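Local coordinates for multicopper oxidase (Arthrobacter sp. FB24, PDB 3GDC) that probably couples the oxidation of phenolic substrates to the reduction of dioxygen to water, as a two-domain laccase-like multicopper oxidase, at the interface of chains A and B. Residues are numbered along the deposited sequence; one frame, centred on the assembly and turned at random. Chains: chain A/B, Multicopper oxidase.

The interface of chains A and B. Residues chain A 222, 227, 244-245; chain B 93, 233, 251, 253.
A:Asp244 and B:Arg253 join two copies of the oxidase by a salt bridge, NH2 to OD1, and a second hydrogen bond, NH1 to OD2. The guanidinium meets the carboxylate end-on. NH2 of B:Arg253 lies 2.7 Å from OD1 of A:Asp244, on its syn side. NH1 of B:Arg253 bonds OD2 of A:Asp244 at 3.0 Å, from above the carboxylate plane. The two flat groups are twisted 46° apart. ND1 of B:His93 bonds both oxygens weakly: OD1 lies in plane at the ring edge, and OD2 of A:Asp244 is 3.1 Å from ND1. The carboxylate may help orient this copper-binding ring. The B:His93 ring also stacks on A:His222, with planes 20° apart. CE1 of B:His93 sits over the rim, 3.3 Å from CE1 of A:His222. B:His93 is a copper ligand. A:His222 shares a His-X-His motif with the copper ligand A:His224. The patch probably borders the trinuclear copper cluster, which this family builds between subunits of a trimer.

Bonds and packing within each chain support the pair. The carbonyl O of B:Gly251 accepts from NH2 of B:Arg253 at 2.8 Å, and CG2 of B:Thr233 lies against one guanidinium face. ND1 of A:His222 bonds the backbone O of A:Asp244 at 2.8 Å. CB of A:Asp244 sits over the centre of the A:Phe227 ring. OG1 of A:Thr245, anti to its carbonyl carbon (chi1 -57°), donates to OD1 of A:Asp244 at 3.0 Å, as does NH2 of B:Arg253.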
loop_
_atom_site.group_PDB
_atom_site.type_symbol
_atom_site.label_atom_id
_atom_site.label_comp_id
_atom_site.label_asym_id
_atom_site.label_seq_id
_atom_site.Cartn_x
_atom_site.Cartn_y
_atom_site.Cartn_z
ATOM N N HIS A 222 2.342 8.260 -10.761
ATOM C CA HIS A 222 1.562 7.944 -11.953
ATOM C C HIS A 222 2.132 8.686 -13.144
ATOM O O HIS A 222 2.508 9.842 -13.015
ATOM C CB HIS A 222 0.088 8.343 -11.757
ATOM C CG HIS A 222 -0.733 8.252 -13.009
ATOM N ND1 HIS A 222 -0.905 7.073 -13.702
ATOM C CD2 HIS A 222 -1.421 9.193 -13.697
ATOM C CE1 HIS A 222 -1.661 7.289 -14.763
ATOM N NE2 HIS A 222 -1.991 8.568 -14.782
ATOM N N PHE A 227 2.779 3.078 -19.557
ATOM C CA PHE A 227 2.785 1.977 -18.614
ATOM C C PHE A 227 4.233 1.561 -18.399
ATOM O O PHE A 227 5.070 1.739 -19.290
ATOM C CB PHE A 227 1.971 0.800 -19.150
ATOM C CG PHE A 227 0.506 0.913 -18.865
ATOM C CD1 PHE A 227 -0.265 1.864 -19.524
ATOM C CD2 PHE A 227 -0.098 0.089 -17.918
ATOM C CE1 PHE A 227 -1.620 1.988 -19.246
ATOM C CE2 PHE A 227 -1.457 0.210 -17.640
ATOM C CZ PHE A 227 -2.206 1.162 -18.306
ATOM N N ASP A 244 0.450 1.771 -14.577
ATOM C CA ASP A 244 0.742 3.197 -14.729
ATOM C C ASP A 244 0.760 3.959 -13.407
ATOM O O ASP A 244 1.054 5.144 -13.396
ATOM C CB ASP A 244 -0.232 3.861 -15.713
ATOM C CG ASP A 244 -1.699 3.697 -15.296
ATOM O OD1 ASP A 244 -1.963 3.478 -14.100
ATOM O OD2 ASP A 244 -2.574 3.788 -16.171
ATOM N N THR A 245 0.430 3.271 -12.313
ATOM C CA THR A 245 0.361 3.875 -10.983
ATOM C C THR A 245 0.919 2.895 -9.952
ATOM O O THR A 245 0.522 1.736 -9.931
ATOM C CB THR A 245 -1.099 4.213 -10.588
ATOM O OG1 THR A 245 -1.677 5.072 -11.575
ATOM C CG2 THR A 245 -1.156 4.912 -9.232
ATOM N N HIS B 93 -6.525 6.385 -18.449
ATOM C CA HIS B 93 -5.387 5.551 -18.083
ATOM C C HIS B 93 -5.271 4.494 -19.175
ATOM O O HIS B 93 -6.078 3.569 -19.246
ATOM C CB HIS B 93 -5.620 4.901 -16.717
ATOM C CG HIS B 93 -5.466 5.835 -15.555
ATOM N ND1 HIS B 93 -4.555 5.616 -14.543
ATOM C CD2 HIS B 93 -6.097 6.993 -15.248
ATOM C CE1 HIS B 93 -4.648 6.586 -13.651
ATOM N NE2 HIS B 93 -5.571 7.439 -14.058
ATOM N N THR B 233 -3.960 -4.400 -11.886
ATOM C CA THR B 233 -4.190 -3.675 -13.139
ATOM C C THR B 233 -4.762 -4.578 -14.253
ATOM O O THR B 233 -5.005 -4.115 -15.360
ATOM C CB THR B 233 -2.909 -2.892 -13.596
ATOM O OG1 THR B 233 -2.239 -2.360 -12.442
ATOM C CG2 THR B 233 -3.265 -1.747 -14.540
ATOM N N GLY B 251 -6.448 5.393 -8.170
ATOM C CA GLY B 251 -5.902 5.093 -9.490
ATOM C C GLY B 251 -5.426 3.662 -9.654
ATOM O O GLY B 251 -5.171 3.217 -10.775
ATOM N N ARG B 253 -6.187 -0.399 -9.458
ATOM C CA ARG B 253 -7.317 -1.233 -9.837
ATOM C C ARG B 253 -6.785 -2.602 -10.212
ATOM O O ARG B 253 -5.585 -2.782 -10.409
ATOM C CB ARG B 253 -8.075 -0.625 -11.023
ATOM C CG ARG B 253 -7.344 -0.622 -12.355
ATOM C CD ARG B 253 -6.335 0.520 -12.464
ATOM N NE ARG B 253 -5.816 0.662 -13.827
ATOM C CZ ARG B 253 -4.845 1.498 -14.184
ATOM N NH1 ARG B 253 -4.446 1.532 -15.444
ATOM N NH2 ARG B 253 -4.278 2.314 -13.293
#